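Long-range contact in CurF (Lyngbya majuscula, PDB 5DP2), which probably closes the cyclopropane ring during curacin A biosynthesis, acting as an NADP-binding enoyl reductase domain of a polyketide synthase: residues T37-Q42 against G86-V91. Sequence-based numbering, arbitrary orientation.
Sequences TEVEVQ and GTVVAV
Two successive residues, Val-89 and Ala-90, face the single residue Glu-40, and the antiparallel pairing of 39-42 with 86-91 thereby illustrates a classic beta bulge. Both backbone amides turn to one acceptor: Val-89 N lies 2.9 Å from Glu-40 O, whereas Ala-90 N makes only a weak bond to that oxygen at 3.4 Å. Glu-40 N returns a nearly straight bond to Ala-90 O (2.8 Å, 166° at the hydrogen). Past the bulge the ladder resumes one residue out of step, with Gln-42 and Thr-87 exchanging two backbone bonds. Next to this pair, Gly-86 CA sits 3.2 Å from Gln-42 O in a CA-H...O contact.

The extra residue also reshapes the packing of side chains. Val-89 wedges between two extended polar chains: its CG2 lies 3.6 Å from Glu-40 OE2, and its CG1 touches Gln-42 CB at 3.7 Å. CG2 can lean over Glu-40 because chi1 of -69° sets it between the backbone N and the carbonyl carbon. The same carboxylate oxygen meets Ala-90 CB, while OE1 of Glu-40 forms a salt bridge with Arg-31, against which the Val-89 side chain also rests. On the face of Val-39, Val-41, Val-88 and Val-91, the side chains of Val-39 and Val-88 cross at about a right angle, with Val-39 CG1 3.8 Å from Val-88 CG1.

The pair belongs to the GroES-like part of this medium-chain dehydrogenase/reductase fold. Strand 39-48 is flanked by 83-91 and 116-119, and strand 103-107 continues the sheet beyond 83-91; from 103-107, Val-104 touches Val-41 and Val-88 and Leu-106 touches Val-41, while Leu-124 from 124-126 packs on Val-39 and Val-41.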
loop_
_atom_site.group_PDB
_atom_site.type_symbol
_atom_site.label_atom_id
_atom_site.label_comp_id
_atom_site.label_asym_id
_atom_site.label_seq_id
_atom_site.Cartn_x
_atom_site.Cartn_y
_atom_site.Cartn_z
ATOM N N THR A 37 6.730 27.264 8.254
ATOM C CA THR A 37 7.354 26.173 7.483
ATOM C C THR A 37 6.393 25.023 7.159
ATOM O O THR A 37 6.838 23.915 6.881
ATOM C CB THR A 37 8.673 25.681 8.046
ATOM O OG1 THR A 37 8.378 25.094 9.285
ATOM C CG2 THR A 37 9.678 26.813 8.172
ATOM N N GLU A 38 5.096 25.310 7.134
ATOM C CA GLU A 38 4.073 24.323 6.805
ATOM C C GLU A 38 3.433 24.607 5.457
ATOM O O GLU A 38 3.539 25.712 4.928
ATOM C CB GLU A 38 2.999 24.312 7.887
ATOM C CG GLU A 38 3.487 23.869 9.255
ATOM C CD GLU A 38 2.419 23.905 10.328
ATOM O OE1 GLU A 38 1.489 24.727 10.276
ATOM O OE2 GLU A 38 2.567 23.124 11.275
ATOM N N VAL A 39 2.731 23.590 4.931
ATOM C CA VAL A 39 1.971 23.673 3.693
ATOM C C VAL A 39 0.575 23.095 3.948
ATOM O O VAL A 39 0.458 22.054 4.596
ATOM C CB VAL A 39 2.655 22.849 2.566
ATOM C CG1 VAL A 39 1.901 22.934 1.259
ATOM C CG2 VAL A 39 4.099 23.294 2.351
ATOM N N GLU A 40 -0.460 23.755 3.420
ATOM C CA GLU A 40 -1.838 23.243 3.514
ATOM C C GLU A 40 -2.277 22.704 2.145
ATOM O O GLU A 40 -2.229 23.428 1.131
ATOM C CB GLU A 40 -2.817 24.320 3.959
ATOM C CG GLU A 40 -4.206 23.763 4.252
ATOM C CD GLU A 40 -5.235 24.793 4.594
ATOM O OE1 GLU A 40 -6.107 24.482 5.445
ATOM O OE2 GLU A 40 -5.182 25.890 3.996
ATOM N N VAL A 41 -2.718 21.443 2.146
ATOM C CA VAL A 41 -3.171 20.749 0.947
ATOM C C VAL A 41 -4.679 20.455 1.078
ATOM O O VAL A 41 -5.126 19.914 2.102
ATOM C CB VAL A 41 -2.416 19.420 0.759
ATOM C CG1 VAL A 41 -2.874 18.720 -0.510
ATOM C CG2 VAL A 41 -0.911 19.669 0.731
ATOM N N GLN A 42 -5.449 20.828 0.056
ATOM C CA GLN A 42 -6.855 20.411 -0.039
ATOM C C GLN A 42 -6.897 19.036 -0.709
ATOM O O GLN A 42 -6.454 18.875 -1.867
ATOM C CB GLN A 42 -7.662 21.426 -0.842
ATOM C CG GLN A 42 -9.142 21.052 -0.828
ATOM C CD GLN A 42 -10.037 22.081 -1.417
ATOM O OE1 GLN A 42 -9.610 23.153 -1.780
ATOM N NE2 GLN A 42 -11.302 21.773 -1.492
ATOM N N GLY A 86 -3.713 15.817 -3.701
ATOM C CA GLY A 86 -4.515 17.024 -3.671
ATOM C C GLY A 86 -3.760 18.215 -4.194
ATOM O O GLY A 86 -2.762 18.087 -4.923
ATOM N N THR A 87 -4.275 19.389 -3.844
ATOM C CA THR A 87 -3.798 20.656 -4.390
ATOM C C THR A 87 -3.360 21.567 -3.260
ATOM O O THR A 87 -4.085 21.736 -2.274
ATOM C CB THR A 87 -4.922 21.352 -5.171
ATOM O OG1 THR A 87 -5.447 20.425 -6.141
ATOM C CG2 THR A 87 -4.447 22.628 -5.854
ATOM N N VAL A 88 -2.168 22.154 -3.379
ATOM C CA VAL A 88 -1.710 23.124 -2.370
ATOM C C VAL A 88 -2.619 24.366 -2.423
ATOM O O VAL A 88 -2.759 24.996 -3.478
ATOM C CB VAL A 88 -0.242 23.499 -2.639
ATOM C CG1 VAL A 88 0.220 24.609 -1.686
ATOM C CG2 VAL A 88 0.651 22.283 -2.493
ATOM N N VAL A 89 -3.210 24.713 -1.276
ATOM C CA VAL A 89 -4.111 25.863 -1.195
ATOM C C VAL A 89 -3.580 27.009 -0.348
ATOM O O VAL A 89 -4.074 28.129 -0.491
ATOM C CB VAL A 89 -5.531 25.470 -0.749
ATOM C CG1 VAL A 89 -6.221 24.653 -1.843
ATOM C CG2 VAL A 89 -5.527 24.769 0.600
ATOM N N ALA A 90 -2.609 26.758 0.517
ATOM C CA ALA A 90 -1.982 27.839 1.310
ATOM C C ALA A 90 -0.596 27.353 1.672
ATOM O O ALA A 90 -0.389 26.165 1.917
ATOM C CB ALA A 90 -2.810 28.172 2.552
ATOM N N VAL A 91 0.349 28.285 1.735
ATOM C CA VAL A 91 1.718 27.955 2.029
ATOM C C VAL A 91 2.223 28.852 3.157
ATOM O O VAL A 91 1.985 30.070 3.164
ATOM C CB VAL A 91 2.580 28.089 0.752
ATOM C CG1 VAL A 91 4.003 27.699 1.005
ATOM C CG2 VAL A 91 2.012 27.220 -0.383
#